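Local coordinates for phospholipase C-beta (PLC-beta) (Sepia officinalis, PDB 3QR0), which is a multidomain, calcium-binding member of the phospholipase C-beta family, joining a PH domain, EF-hand modules, a TIM-barrel core and a C2 domain, at residues 27-33 against 120-125; 38-42 against 54-58; 280-284 against 295-299; 256-260 against 743-747. All blocks are in the same frame, centred on the assembly; numbering follows the deposited sequence.

Contact 1 (27-33 against 120-125)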
loop_
_atom_site.group_PDB
_atom_site.type_symbol
_atom_site.label_atom_id
_atom_site.label_comp_id
_atom_site.label_asym_id
_atom_site.label_seq_id
_atom_site.Cartn_x
_atom_site.Cartn_y
_atom_site.Cartn_z
ATOM N N LYS A 27 10.318 -16.033 26.771
ATOM C CA LYS A 27 9.361 -15.779 27.836
ATOM C C LYS A 27 9.118 -14.280 27.949
ATOM O O LYS A 27 10.058 -13.486 27.906
ATOM C CB LYS A 27 9.880 -16.349 29.160
ATOM C CG LYS A 27 10.155 -17.854 29.101
ATOM C CD LYS A 27 11.144 -18.333 30.170
ATOM C CE LYS A 27 10.455 -18.875 31.409
ATOM N NZ LYS A 27 11.343 -19.792 32.182
ATOM N N PHE A 28 7.848 -13.899 28.054
ATOM C CA PHE A 28 7.458 -12.503 28.250
ATOM C C PHE A 28 6.352 -12.429 29.281
ATOM O O PHE A 28 5.578 -13.372 29.426
ATOM C CB PHE A 28 6.905 -11.893 26.962
ATOM C CG PHE A 28 7.917 -11.718 25.865
ATOM C CD1 PHE A 28 8.536 -10.489 25.665
ATOM C CD2 PHE A 28 8.209 -12.762 24.997
ATOM C CE1 PHE A 28 9.453 -10.309 24.636
ATOM C CE2 PHE A 28 9.127 -12.596 23.964
ATOM C CZ PHE A 28 9.752 -11.364 23.785
ATOM N N LEU A 29 6.266 -11.306 29.985
ATOM C CA LEU A 29 5.072 -11.005 30.762
ATOM C C LEU A 29 4.159 -10.165 29.882
ATOM O O LEU A 29 4.590 -9.164 29.315
ATOM C CB LEU A 29 5.398 -10.256 32.056
ATOM C CG LEU A 29 6.056 -11.065 33.174
ATOM C CD1 LEU A 29 6.187 -10.209 34.440
ATOM C CD2 LEU A 29 5.297 -12.354 33.490
ATOM N N LYS A 30 2.907 -10.595 29.756
ATOM C CA LYS A 30 1.913 -9.887 28.953
ATOM C C LYS A 30 0.932 -9.175 29.874
ATOM O O LYS A 30 0.470 -9.753 30.849
ATOM C CB LYS A 30 1.169 -10.883 28.063
ATOM C CG LYS A 30 0.146 -10.266 27.136
ATOM C CD LYS A 30 -0.572 -11.337 26.333
ATOM C CE LYS A 30 -1.359 -10.721 25.184
ATOM N NZ LYS A 30 -2.426 -9.814 25.683
ATOM N N TRP A 31 0.613 -7.921 29.556
ATOM C CA TRP A 31 -0.354 -7.146 30.337
ATOM C C TRP A 31 -1.240 -6.303 29.417
ATOM O O TRP A 31 -0.922 -6.113 28.242
ATOM C CB TRP A 31 0.368 -6.257 31.353
ATOM C CG TRP A 31 1.284 -5.250 30.731
ATOM C CD1 TRP A 31 2.562 -5.461 30.295
ATOM C CD2 TRP A 31 0.996 -3.871 30.472
ATOM N NE1 TRP A 31 3.080 -4.303 29.775
ATOM C CE2 TRP A 31 2.141 -3.310 29.874
ATOM C CE3 TRP A 31 -0.129 -3.059 30.675
ATOM C CZ2 TRP A 31 2.202 -1.974 29.480
ATOM C CZ3 TRP A 31 -0.069 -1.729 30.287
ATOM C CH2 TRP A 31 1.091 -1.198 29.696
ATOM N N GLU A 32 -2.350 -5.816 29.963
ATOM C CA GLU A 32 -3.320 -5.015 29.213
ATOM C C GLU A 32 -3.620 -3.712 29.933
ATOM O O GLU A 32 -3.635 -3.669 31.157
ATOM C CB GLU A 32 -4.634 -5.777 29.073
ATOM C CG GLU A 32 -4.575 -6.992 28.180
ATOM C CD GLU A 32 -5.919 -7.697 28.091
ATOM O OE1 GLU A 32 -6.963 -7.027 28.270
ATOM O OE2 GLU A 32 -5.931 -8.919 27.834
ATOM N N GLU A 33 -3.879 -2.656 29.167
ATOM C CA GLU A 33 -4.387 -1.406 29.731
ATOM C C GLU A 33 -5.779 -1.630 30.306
ATOM O O GLU A 33 -6.600 -2.329 29.702
ATOM C CB GLU A 33 -4.466 -0.313 28.663
ATOM C CG GLU A 33 -3.140 0.304 28.283
ATOM C CD GLU A 33 -3.280 1.336 27.178
ATOM O OE1 GLU A 33 -3.968 1.054 26.173
ATOM O OE2 GLU A 33 -2.692 2.431 27.301
ATOM N N THR A 120 -0.716 -4.797 21.899
ATOM C CA THR A 120 -0.233 -5.894 22.731
ATOM C C THR A 120 1.016 -5.404 23.465
ATOM O O THR A 120 1.917 -4.828 22.845
ATOM C CB THR A 120 0.092 -7.132 21.868
ATOM O OG1 THR A 120 -1.075 -7.516 21.126
ATOM C CG2 THR A 120 0.555 -8.303 22.730
ATOM N N HIS A 121 1.057 -5.618 24.779
ATOM C CA HIS A 121 2.129 -5.095 25.620
ATOM C C HIS A 121 2.855 -6.232 26.325
ATOM O O HIS A 121 2.222 -7.090 26.947
ATOM C CB HIS A 121 1.579 -4.129 26.664
ATOM C CG HIS A 121 0.749 -3.024 26.094
ATOM N ND1 HIS A 121 1.296 -1.952 25.421
ATOM C CD2 HIS A 121 -0.589 -2.817 26.108
ATOM C CE1 HIS A 121 0.328 -1.132 25.046
ATOM N NE2 HIS A 121 -0.825 -1.636 25.448
ATOM N N LEU A 122 4.184 -6.212 26.239
ATOM C CA LEU A 122 5.024 -7.303 26.728
ATOM C C LEU A 122 6.220 -6.770 27.498
ATOM O O LEU A 122 6.698 -5.677 27.203
ATOM C CB LEU A 122 5.542 -8.120 25.549
ATOM C CG LEU A 122 4.488 -8.710 24.620
ATOM C CD1 LEU A 122 5.140 -9.260 23.356
ATOM C CD2 LEU A 122 3.703 -9.785 25.350
ATOM N N VAL A 123 6.692 -7.551 28.476
ATOM C CA VAL A 123 7.962 -7.287 29.154
ATOM C C VAL A 123 8.881 -8.485 28.917
ATOM O O VAL A 123 8.536 -9.611 29.282
ATOM C CB VAL A 123 7.772 -7.078 30.671
ATOM C CG1 VAL A 123 9.101 -6.691 31.337
ATOM C CG2 VAL A 123 6.697 -6.022 30.943
ATOM N N ALA A 124 10.027 -8.246 28.278
ATOM C CA ALA A 124 11.035 -9.288 28.058
ATOM C C ALA A 124 11.869 -9.477 29.325
ATOM O O ALA A 124 11.772 -8.679 30.250
ATOM C CB ALA A 124 11.939 -8.921 26.884
ATOM N N GLU A 125 12.686 -10.530 29.355
ATOM C CA GLU A 125 13.580 -10.789 30.491
ATOM C C GLU A 125 14.768 -9.830 30.519
ATOM O O GLU A 125 15.379 -9.630 31.568
ATOM C CB GLU A 125 14.121 -12.218 30.447
ATOM C CG GLU A 125 13.118 -13.300 30.795
ATOM C CD GLU A 125 13.626 -14.679 30.422
ATOM O OE1 GLU A 125 13.945 -14.885 29.228
ATOM O OE2 GLU A 125 13.713 -15.547 31.315
HETATM O O HOH W 1 13.156 -16.593 27.241
HETATM O O HOH W 2 12.672 -12.695 27.507
HETATM O O HOH W 3 -1.266 -6.998 25.758
HETATM O O HOH W 4 -2.879 -8.979 22.490
HETATM O O HOH W 5 5.315 -3.519 28.166
HETATM O O HOH W 6 -4.077 -0.961 24.650
#

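Contact 2 (38-42 against 54-58)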
loop_
_atom_site.group_PDB
_atom_site.type_symbol
_atom_site.label_atom_id
_atom_site.label_comp_id
_atom_site.label_asym_id
_atom_site.label_seq_id
_atom_site.Cartn_x
_atom_site.Cartn_y
_atom_site.Cartn_z
ATOM N N PHE A 38 -1.515 -9.825 34.927
ATOM C CA PHE A 38 -0.419 -10.118 34.007
ATOM C C PHE A 38 -0.244 -11.626 33.951
ATOM O O PHE A 38 -0.588 -12.330 34.906
ATOM C CB PHE A 38 0.882 -9.446 34.460
ATOM C CG PHE A 38 1.285 -9.793 35.867
ATOM C CD1 PHE A 38 2.094 -10.892 36.120
ATOM C CD2 PHE A 38 0.848 -9.025 36.937
ATOM C CE1 PHE A 38 2.459 -11.220 37.415
ATOM C CE2 PHE A 38 1.210 -9.344 38.238
ATOM C CZ PHE A 38 2.017 -10.443 38.476
ATOM N N ILE A 39 0.278 -12.115 32.831
ATOM C CA ILE A 39 0.539 -13.539 32.665
ATOM C C ILE A 39 1.843 -13.746 31.906
ATOM O O ILE A 39 2.124 -13.049 30.934
ATOM C CB ILE A 39 -0.617 -14.240 31.916
ATOM C CG1 ILE A 39 -0.394 -15.757 31.863
ATOM C CG2 ILE A 39 -0.770 -13.674 30.519
ATOM C CD1 ILE A 39 -1.656 -16.553 31.525
ATOM N N GLU A 40 2.637 -14.705 32.363
ATOM C CA GLU A 40 3.853 -15.073 31.655
ATOM C C GLU A 40 3.488 -15.978 30.491
ATOM O O GLU A 40 2.754 -16.958 30.661
ATOM C CB GLU A 40 4.832 -15.784 32.582
ATOM C CG GLU A 40 6.213 -15.979 31.960
ATOM C CD GLU A 40 7.060 -16.956 32.734
ATOM O OE1 GLU A 40 7.163 -16.804 33.965
ATOM O OE2 GLU A 40 7.621 -17.875 32.106
ATOM N N ILE A 41 4.003 -15.644 29.311
ATOM C CA ILE A 41 3.749 -16.425 28.111
ATOM C C ILE A 41 5.057 -16.831 27.431
ATOM O O ILE A 41 6.094 -16.189 27.626
ATOM C CB ILE A 41 2.874 -15.647 27.100
ATOM C CG1 ILE A 41 3.597 -14.397 26.582
ATOM C CG2 ILE A 41 1.548 -15.265 27.741
ATOM C CD1 ILE A 41 3.009 -13.830 25.303
ATOM N N LEU A 42 4.995 -17.909 26.653
ATOM C CA LEU A 42 6.062 -18.258 25.724
ATOM C C LEU A 42 5.612 -17.794 24.344
ATOM O O LEU A 42 4.727 -18.405 23.743
ATOM C CB LEU A 42 6.325 -19.762 25.722
ATOM C CG LEU A 42 7.394 -20.256 24.738
ATOM C CD1 LEU A 42 8.767 -19.694 25.115
ATOM C CD2 LEU A 42 7.417 -21.788 24.689
ATOM N N TRP A 54 1.057 -17.768 21.010
ATOM C CA TRP A 54 1.316 -18.096 22.406
ATOM C C TRP A 54 0.084 -18.756 23.023
ATOM O O TRP A 54 -1.044 -18.568 22.550
ATOM C CB TRP A 54 1.701 -16.841 23.199
ATOM C CG TRP A 54 0.594 -15.826 23.322
ATOM C CD1 TRP A 54 -0.270 -15.677 24.374
ATOM C CD2 TRP A 54 0.233 -14.822 22.365
ATOM N NE1 TRP A 54 -1.142 -14.643 24.129
ATOM C CE2 TRP A 54 -0.856 -14.101 22.905
ATOM C CE3 TRP A 54 0.726 -14.457 21.104
ATOM C CZ2 TRP A 54 -1.466 -13.040 22.224
ATOM C CZ3 TRP A 54 0.118 -13.401 20.433
ATOM C CH2 TRP A 54 -0.968 -12.706 20.999
ATOM N N LYS A 55 0.308 -19.536 24.070
ATOM C CA LYS A 55 -0.782 -20.212 24.755
ATOM C C LYS A 55 -1.075 -19.517 26.072
ATOM O O LYS A 55 -0.158 -19.091 26.773
ATOM C CB LYS A 55 -0.439 -21.683 24.983
ATOM C CG LYS A 55 -0.458 -22.489 23.696
ATOM C CD LYS A 55 -0.208 -23.971 23.934
ATOM C CE LYS A 55 -0.441 -24.774 22.659
ATOM N NZ LYS A 55 0.378 -24.275 21.515
ATOM N N ILE A 56 -2.361 -19.380 26.378
ATOM C CA ILE A 56 -2.817 -18.912 27.676
ATOM C C ILE A 56 -3.407 -20.121 28.399
ATOM O O ILE A 56 -4.282 -20.815 27.868
ATOM C CB ILE A 56 -3.876 -17.799 27.547
ATOM C CG1 ILE A 56 -3.268 -16.533 26.930
ATOM C CG2 ILE A 56 -4.498 -17.484 28.913
ATOM C CD1 ILE A 56 -2.221 -15.849 27.802
ATOM N N GLU A 57 -2.904 -20.383 29.599
ATOM C CA GLU A 57 -3.329 -21.541 30.380
ATOM C C GLU A 57 -4.837 -21.477 30.637
ATOM O O GLU A 57 -5.337 -20.481 31.145
ATOM C CB GLU A 57 -2.567 -21.582 31.705
ATOM C CG GLU A 57 -2.638 -22.912 32.428
ATOM C CD GLU A 57 -1.735 -22.959 33.647
ATOM O OE1 GLU A 57 -2.017 -23.758 34.564
ATOM O OE2 GLU A 57 -0.739 -22.199 33.691
ATOM N N GLY A 58 -5.554 -22.526 30.248
ATOM C CA GLY A 58 -6.998 -22.578 30.437
ATOM C C GLY A 58 -7.818 -22.069 29.263
ATOM O O GLY A 58 -9.034 -22.219 29.265
HETATM O O HOH W 7 0.613 -18.251 29.393
HETATM O O HOH W 8 3.237 -20.585 23.888
HETATM O O HOH W 9 2.573 -19.314 26.859
#

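Contact 3 (280-284 against 295-299)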
loop_
_atom_site.group_PDB
_atom_site.type_symbol
_atom_site.label_atom_id
_atom_site.label_comp_id
_atom_site.label_asym_id
_atom_site.label_seq_id
_atom_site.Cartn_x
_atom_site.Cartn_y
_atom_site.Cartn_z
ATOM N N ILE A 280 8.192 -28.323 -14.996
ATOM C CA ILE A 280 7.156 -29.356 -15.063
ATOM C C ILE A 280 7.438 -30.458 -14.030
ATOM O O ILE A 280 6.534 -30.873 -13.303
ATOM C CB ILE A 280 7.025 -29.946 -16.489
ATOM C CG1 ILE A 280 6.371 -28.921 -17.417
ATOM C CG2 ILE A 280 6.204 -31.238 -16.476
ATOM C CD1 ILE A 280 6.407 -29.293 -18.881
ATOM N N ASN A 281 8.693 -30.903 -13.957
ATOM C CA ASN A 281 9.104 -31.885 -12.953
ATOM C C ASN A 281 8.820 -31.410 -11.528
ATOM O O ASN A 281 8.385 -32.200 -10.693
ATOM C CB ASN A 281 10.589 -32.242 -13.082
ATOM C CG ASN A 281 11.028 -33.267 -12.046
ATOM O OD1 ASN A 281 10.596 -34.423 -12.079
ATOM N ND2 ASN A 281 11.864 -32.844 -11.106
ATOM N N ASP A 282 9.075 -30.131 -11.258
ATOM C CA ASP A 282 8.782 -29.544 -9.951
ATOM C C ASP A 282 7.309 -29.681 -9.603
ATOM O O ASP A 282 6.968 -30.150 -8.528
ATOM C CB ASP A 282 9.159 -28.053 -9.904
ATOM C CG ASP A 282 10.663 -27.819 -9.836
ATOM O OD1 ASP A 282 11.395 -28.712 -9.354
ATOM O OD2 ASP A 282 11.111 -26.725 -10.257
ATOM N N TYR A 283 6.439 -29.272 -10.521
ATOM C CA TYR A 283 5.007 -29.209 -10.238
ATOM C C TYR A 283 4.405 -30.611 -10.207
ATOM O O TYR A 283 3.596 -30.924 -9.333
ATOM C CB TYR A 283 4.276 -28.320 -11.256
ATOM C CG TYR A 283 4.929 -26.962 -11.493
ATOM C CD1 TYR A 283 5.451 -26.220 -10.437
ATOM C CD2 TYR A 283 5.011 -26.419 -12.771
ATOM C CE1 TYR A 283 6.044 -24.979 -10.649
ATOM C CE2 TYR A 283 5.611 -25.180 -12.994
ATOM C CZ TYR A 283 6.121 -24.464 -11.926
ATOM O OH TYR A 283 6.715 -23.236 -12.132
ATOM N N GLU A 284 4.820 -31.452 -11.153
ATOM C CA GLU A 284 4.350 -32.832 -11.212
ATOM C C GLU A 284 4.852 -33.678 -10.044
ATOM O O GLU A 284 4.145 -34.572 -9.595
ATOM C CB GLU A 284 4.736 -33.478 -12.542
ATOM C CG GLU A 284 3.897 -32.992 -13.695
ATOM C CD GLU A 284 2.426 -33.346 -13.525
ATOM O OE1 GLU A 284 2.127 -34.512 -13.166
ATOM O OE2 GLU A 284 1.572 -32.457 -13.740
ATOM N N GLY A 295 8.329 -34.213 -18.917
ATOM C CA GLY A 295 7.832 -33.256 -19.898
ATOM C C GLY A 295 6.337 -33.336 -20.150
ATOM O O GLY A 295 5.883 -33.062 -21.260
ATOM N N GLN A 296 5.570 -33.708 -19.128
ATOM C CA GLN A 296 4.117 -33.798 -19.249
ATOM C C GLN A 296 3.442 -33.193 -18.023
ATOM O O GLN A 296 3.494 -33.763 -16.934
ATOM C CB GLN A 296 3.672 -35.252 -19.432
ATOM C CG GLN A 296 4.045 -35.856 -20.785
ATOM C CD GLN A 296 3.255 -37.114 -21.114
ATOM O OE1 GLN A 296 2.046 -37.180 -20.894
ATOM N NE2 GLN A 296 3.937 -38.116 -21.664
ATOM N N LEU A 297 2.819 -32.033 -18.215
ATOM C CA LEU A 297 2.138 -31.319 -17.144
ATOM C C LEU A 297 0.649 -31.653 -17.163
ATOM O O LEU A 297 -0.023 -31.479 -18.183
ATOM C CB LEU A 297 2.348 -29.809 -17.302
ATOM C CG LEU A 297 1.806 -28.895 -16.201
ATOM C CD1 LEU A 297 2.498 -29.163 -14.868
ATOM C CD2 LEU A 297 1.962 -27.427 -16.604
ATOM N N THR A 298 0.149 -32.135 -16.027
ATOM C CA THR A 298 -1.252 -32.519 -15.867
ATOM C C THR A 298 -2.114 -31.319 -15.467
ATOM O O THR A 298 -1.600 -30.238 -15.174
ATOM C CB THR A 298 -1.403 -33.621 -14.784
ATOM O OG1 THR A 298 -0.917 -33.132 -13.530
ATOM C CG2 THR A 298 -0.619 -34.879 -15.164
ATOM N N LYS A 299 -3.429 -31.525 -15.454
ATOM C CA LYS A 299 -4.392 -30.497 -15.045
ATOM C C LYS A 299 -4.095 -29.963 -13.637
ATOM O O LYS A 299 -4.137 -28.758 -13.395
ATOM C CB LYS A 299 -5.799 -31.093 -15.097
ATOM C CG LYS A 299 -6.930 -30.118 -14.834
ATOM C CD LYS A 299 -8.285 -30.751 -15.142
ATOM C CE LYS A 299 -8.591 -31.934 -14.227
ATOM N NZ LYS A 299 -9.984 -32.428 -14.399
HETATM O O HOH W 10 3.140 -35.921 -15.398
#

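Contact 4 (256-260 against 743-747)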
loop_
_atom_site.group_PDB
_atom_site.type_symbol
_atom_site.label_atom_id
_atom_site.label_comp_id
_atom_site.label_asym_id
_atom_site.label_seq_id
_atom_site.Cartn_x
_atom_site.Cartn_y
_atom_site.Cartn_z
ATOM N N ASP A 256 4.207 -16.761 -24.703
ATOM C CA ASP A 256 3.213 -16.097 -25.566
ATOM C C ASP A 256 2.075 -15.483 -24.764
ATOM O O ASP A 256 1.809 -14.292 -24.885
ATOM C CB ASP A 256 2.626 -17.068 -26.609
ATOM C CG ASP A 256 3.662 -17.558 -27.620
ATOM O OD1 ASP A 256 4.599 -16.795 -27.935
ATOM O OD2 ASP A 256 3.526 -18.702 -28.116
ATOM N N MET A 257 1.404 -16.287 -23.945
ATOM C CA MET A 257 0.218 -15.824 -23.219
ATOM C C MET A 257 0.540 -15.143 -21.887
ATOM O O MET A 257 -0.080 -14.138 -21.539
ATOM C CB MET A 257 -0.746 -16.985 -22.970
ATOM C CG MET A 257 -2.061 -16.544 -22.334
ATOM S SD MET A 257 -3.216 -17.887 -22.068
ATOM C CE MET A 257 -3.582 -18.395 -23.746
ATOM N N GLN A 258 1.490 -15.696 -21.138
ATOM C CA GLN A 258 1.824 -15.176 -19.815
ATOM C C GLN A 258 2.821 -14.014 -19.851
ATOM O O GLN A 258 3.165 -13.467 -18.807
ATOM C CB GLN A 258 2.384 -16.292 -18.931
ATOM C CG GLN A 258 1.449 -17.483 -18.767
ATOM C CD GLN A 258 0.153 -17.112 -18.080
ATOM O OE1 GLN A 258 -0.889 -17.004 -18.723
ATOM N NE2 GLN A 258 0.211 -16.915 -16.767
ATOM N N ARG A 259 3.269 -13.643 -21.047
ATOM C CA ARG A 259 4.326 -12.655 -21.224
ATOM C C ARG A 259 3.826 -11.502 -22.078
ATOM O O ARG A 259 3.213 -11.727 -23.122
ATOM C CB ARG A 259 5.528 -13.307 -21.915
ATOM C CG ARG A 259 6.700 -12.368 -22.144
ATOM C CD ARG A 259 7.744 -12.964 -23.054
ATOM N NE ARG A 259 8.825 -12.009 -23.295
ATOM C CZ ARG A 259 9.963 -11.934 -22.603
ATOM N NH1 ARG A 259 10.225 -12.772 -21.603
ATOM N NH2 ARG A 259 10.861 -11.011 -22.929
ATOM N N HIS A 260 4.106 -10.271 -21.646
ATOM C CA HIS A 260 3.774 -9.090 -22.437
ATOM C C HIS A 260 4.566 -9.148 -23.743
ATOM O O HIS A 260 5.792 -9.253 -23.712
ATOM C CB HIS A 260 4.112 -7.805 -21.673
ATOM C CG HIS A 260 3.436 -6.584 -22.217
ATOM N ND1 HIS A 260 3.715 -6.073 -23.465
ATOM C CD2 HIS A 260 2.497 -5.770 -21.679
ATOM C CE1 HIS A 260 2.973 -5.000 -23.677
ATOM N NE2 HIS A 260 2.224 -4.797 -22.609
ATOM N N PRO A 743 0.516 -10.236 -18.208
ATOM C CA PRO A 743 -0.725 -10.752 -18.775
ATOM C C PRO A 743 -0.942 -12.245 -18.517
ATOM O O PRO A 743 -0.149 -12.887 -17.821
ATOM C CB PRO A 743 -0.541 -10.491 -20.269
ATOM C CG PRO A 743 0.918 -10.654 -20.477
ATOM C CD PRO A 743 1.581 -10.145 -19.226
ATOM N N GLY A 744 -2.028 -12.773 -19.068
ATOM C CA GLY A 744 -2.321 -14.199 -19.031
ATOM C C GLY A 744 -3.245 -14.594 -17.902
ATOM O O GLY A 744 -3.932 -13.749 -17.324
ATOM N N TYR A 745 -3.254 -15.887 -17.589
ATOM C CA TYR A 745 -4.028 -16.402 -16.470
ATOM C C TYR A 745 -3.308 -16.097 -15.166
ATOM O O TYR A 745 -2.165 -16.515 -14.963
ATOM C CB TYR A 745 -4.262 -17.905 -16.608
ATOM C CG TYR A 745 -5.210 -18.270 -17.725
ATOM C CD1 TYR A 745 -4.756 -18.932 -18.864
ATOM C CD2 TYR A 745 -6.565 -17.945 -17.649
ATOM C CE1 TYR A 745 -5.625 -19.263 -19.894
ATOM C CE2 TYR A 745 -7.443 -18.275 -18.679
ATOM C CZ TYR A 745 -6.963 -18.930 -19.795
ATOM O OH TYR A 745 -7.814 -19.265 -20.810
ATOM N N ARG A 746 -3.975 -15.353 -14.291
ATOM C CA ARG A 746 -3.369 -14.925 -13.036
ATOM C C ARG A 746 -4.326 -15.091 -11.876
ATOM O O ARG A 746 -5.504 -14.757 -11.990
ATOM C CB ARG A 746 -2.962 -13.448 -13.121
ATOM C CG ARG A 746 -1.938 -13.126 -14.185
ATOM C CD ARG A 746 -0.539 -13.645 -13.854
ATOM N NE ARG A 746 0.333 -13.518 -15.017
ATOM C CZ ARG A 746 1.632 -13.793 -15.045
ATOM N NH1 ARG A 746 2.264 -14.209 -13.954
ATOM N NH2 ARG A 746 2.306 -13.641 -16.179
ATOM N N HIS A 747 -3.822 -15.610 -10.759
ATOM C CA HIS A 747 -4.495 -15.422 -9.481
ATOM C C HIS A 747 -4.126 -14.048 -8.954
ATOM O O HIS A 747 -2.981 -13.608 -9.071
ATOM C CB HIS A 747 -4.116 -16.503 -8.470
ATOM C CG HIS A 747 -4.676 -17.846 -8.804
ATOM N ND1 HIS A 747 -4.037 -18.724 -9.652
ATOM C CD2 HIS A 747 -5.824 -18.454 -8.424
ATOM C CE1 HIS A 747 -4.764 -19.821 -9.773
ATOM N NE2 HIS A 747 -5.851 -19.684 -9.038
#

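Contact 1 (27-33 against 120-125)
Leu29 and Val123 face each other as an antiparallel hydrogen-bonded pair, Leu29 N giving to Val123 O at 2.9 Å and Val123 N to Leu29 O at 2.8 Å. A longer bond follows, from Trp31 N to His121 O at 3.2 Å. These are the first and last strands of the PH-domain sheet, neighbours in space though nearly ninety residues apart in sequence. Next to them the rings of Trp31 and His121 make an offset stack, planes 21° apart, with His121 CB 3.4 Å from Trp31 CE2 over the indole face. CG of Trp31 stands between its own backbone N and carbonyl carbon (chi1 61°), which folds the indole back across the neighbouring strand. A water joins Trp31 NE1 to Leu122 O. Phe28 and Leu122 point to the other side of the sheet, where Phe28 CE1 lies 3.6 Å from Ala124 CB and helix 127-141 packs against the ring through Val129 and Trp133. At the Lys27 end, two waters link its backbone to Glu125. Backbone bonding thus fixes the register and aromatic and aliphatic groups pack on both faces, while beside the long Trp31-His121 bond a water accepts from His121 N and Lys30 NZ and gives to Trp31 O.

Contact 2 (38-42 against 54-58)
Apolar packing backed by a row of waters joins Ile39 and Ile41 of strand 39-45 to Trp54 and Ile56, where the chain leaves strand 51-54 of the PH-domain sheet. No direct hydrogen bond spans 38-42 and 54-58; the two paths diverge, and the gap between their backbones is bridged by solvent. One water lies between Leu42 O and Lys55 N, while Lys55 O receives a second water that also accepts from Leu42 N and a third that also serves Glu40 O. Apolar side chains make the direct contact. CD1 of Ile41 sits over one face of the Trp54 indole, 4.0 Å from the centroid of its five-membered ring and 23° off the normal, a CH-pi contact. With chi1 near 64° the ethyl arm of Ile41 swings onto the indole, and CG2 is turned to Ile56. That partner is Ile56 CD1, 3.8 Å from Ile41 CG2 and equally 3.8 Å from Ile39 CG2, and it also lies at the indole edge. On one flank strand 26-31 pairs with 39-45 through backbone bonds of Ile39 and Ile41; on the other, strand 63-66 receives Trp54 against Gln63 and Leu65.

Contact 3 (280-284 against 295-299)
Gly295 and the residues after it run along one side of helix 273-288, in the EF-hand-like region, where a short strand leads straight into the next helix. That strand, 296-297, pairs with 245-246, as in paired EF-hands, where a short antiparallel pairing joins the two loops. Gly295 approaches with its backbone: its carbonyl carbon is 4.2 Å from Ile280 CG2, at a positive phi (60°) just before the weakly bonded strand. At Gln296 the backbone again does the touching. Its N lies 3.7 Å from the same methyl, and its carbonyl O sits 3.4 Å from Glu284 CG while taking a bond from a water that also reaches Glu284 OE1 weakly. The Gln296 side chain points away from helix 273-288, its OE1 hydrogen-bonded to Asn244 ND2. Leu297 comes next, bonding through its backbone to Ile245. Its CB meets Ile280 CG1, and its CD1 lies near the plane of the Tyr283 ring, at the edge, and 4.1 Å from Tyr283 CB; Phe250 of helix 247-257 packs on Ile280, Tyr283 and Leu297 as well. Thr298 then takes the N-cap position of helix 299-307, its OG1 also accepting from Gly301 N. The Glu284 chain bends at chi2 (-63°), so that CG passes Gln296 O and the carboxylate reaches Thr298. One oxygen holds both donors of the threonine: Glu284 OE2 receives Thr298 OG1 at 2.6 Å on its syn lone pair, and Thr298 N at 2.7 Å, along a nearly straight bond, from above the carboxylate plane.

Contact 4 (256-260 against 743-747)
A single side-chain amide, that of Gln258, bonds both the N-H and the C=O of Tyr745, as the backbone of an adjacent strand can. Tyr745 N gives to Gln258 OE1 at 2.9 Å, in the amide plane and on a lone pair, and Gln258 NE2 gives back to Tyr745 O at 3.0 Å, with that oxygen 7° out of the amide plane. The Gln258 chain doubles back beyond CG, bringing the amide round to Tyr745 from a CB that heads elsewhere. Gly744 CA lies 3.2 Å from Gln258 OE1, so the backbone itself meets the amide. Asn311 is a second partner to both Gln258 NE2 and Tyr745 O. Arg746 grips Pro743 O side-on through NE and NH2, with that oxygen nearly in its guanidinium plane, and Gln258 NE2 lies 3.7 Å over one face of that group; Arg746 NH2 also approaches Gln258 O at 2.8 Å. Along the chain, the Pro743 ring packs on the backbone of residues 259-260, its CG 3.4 Å from His260 N. Met257 SD makes an oblique Met-aromatic contact with the Tyr745 ring, whose hydroxyl bonds to Glu237. An EF-hand-like helix end and the corner at Tyr745 leading into C2 strand 746-751 are thereby joined by backbone recognition, so this domain junction is tied by directional polar bonds as well as by packing.

Contacts 1 and 2 belong to one PH-domain sheet and share neighbouring strands 26-31 and 39-45, their centres about 10 Å apart. Contact 1 is buried and bonded strand to strand; contact 2, nearer the surface, relies on waters and isoleucines. Contacts 3 and 4 lie far from that sheet, about 46 to 49 Å between centres, yet about 18 Å from each other, and helix 247-257 serves both. Contact 3, partly buried, ties a helix to the N-cap of the next helix inside one region through a carboxylate, whereas contact 4, buried, joins that region to the C2 domain through an amide.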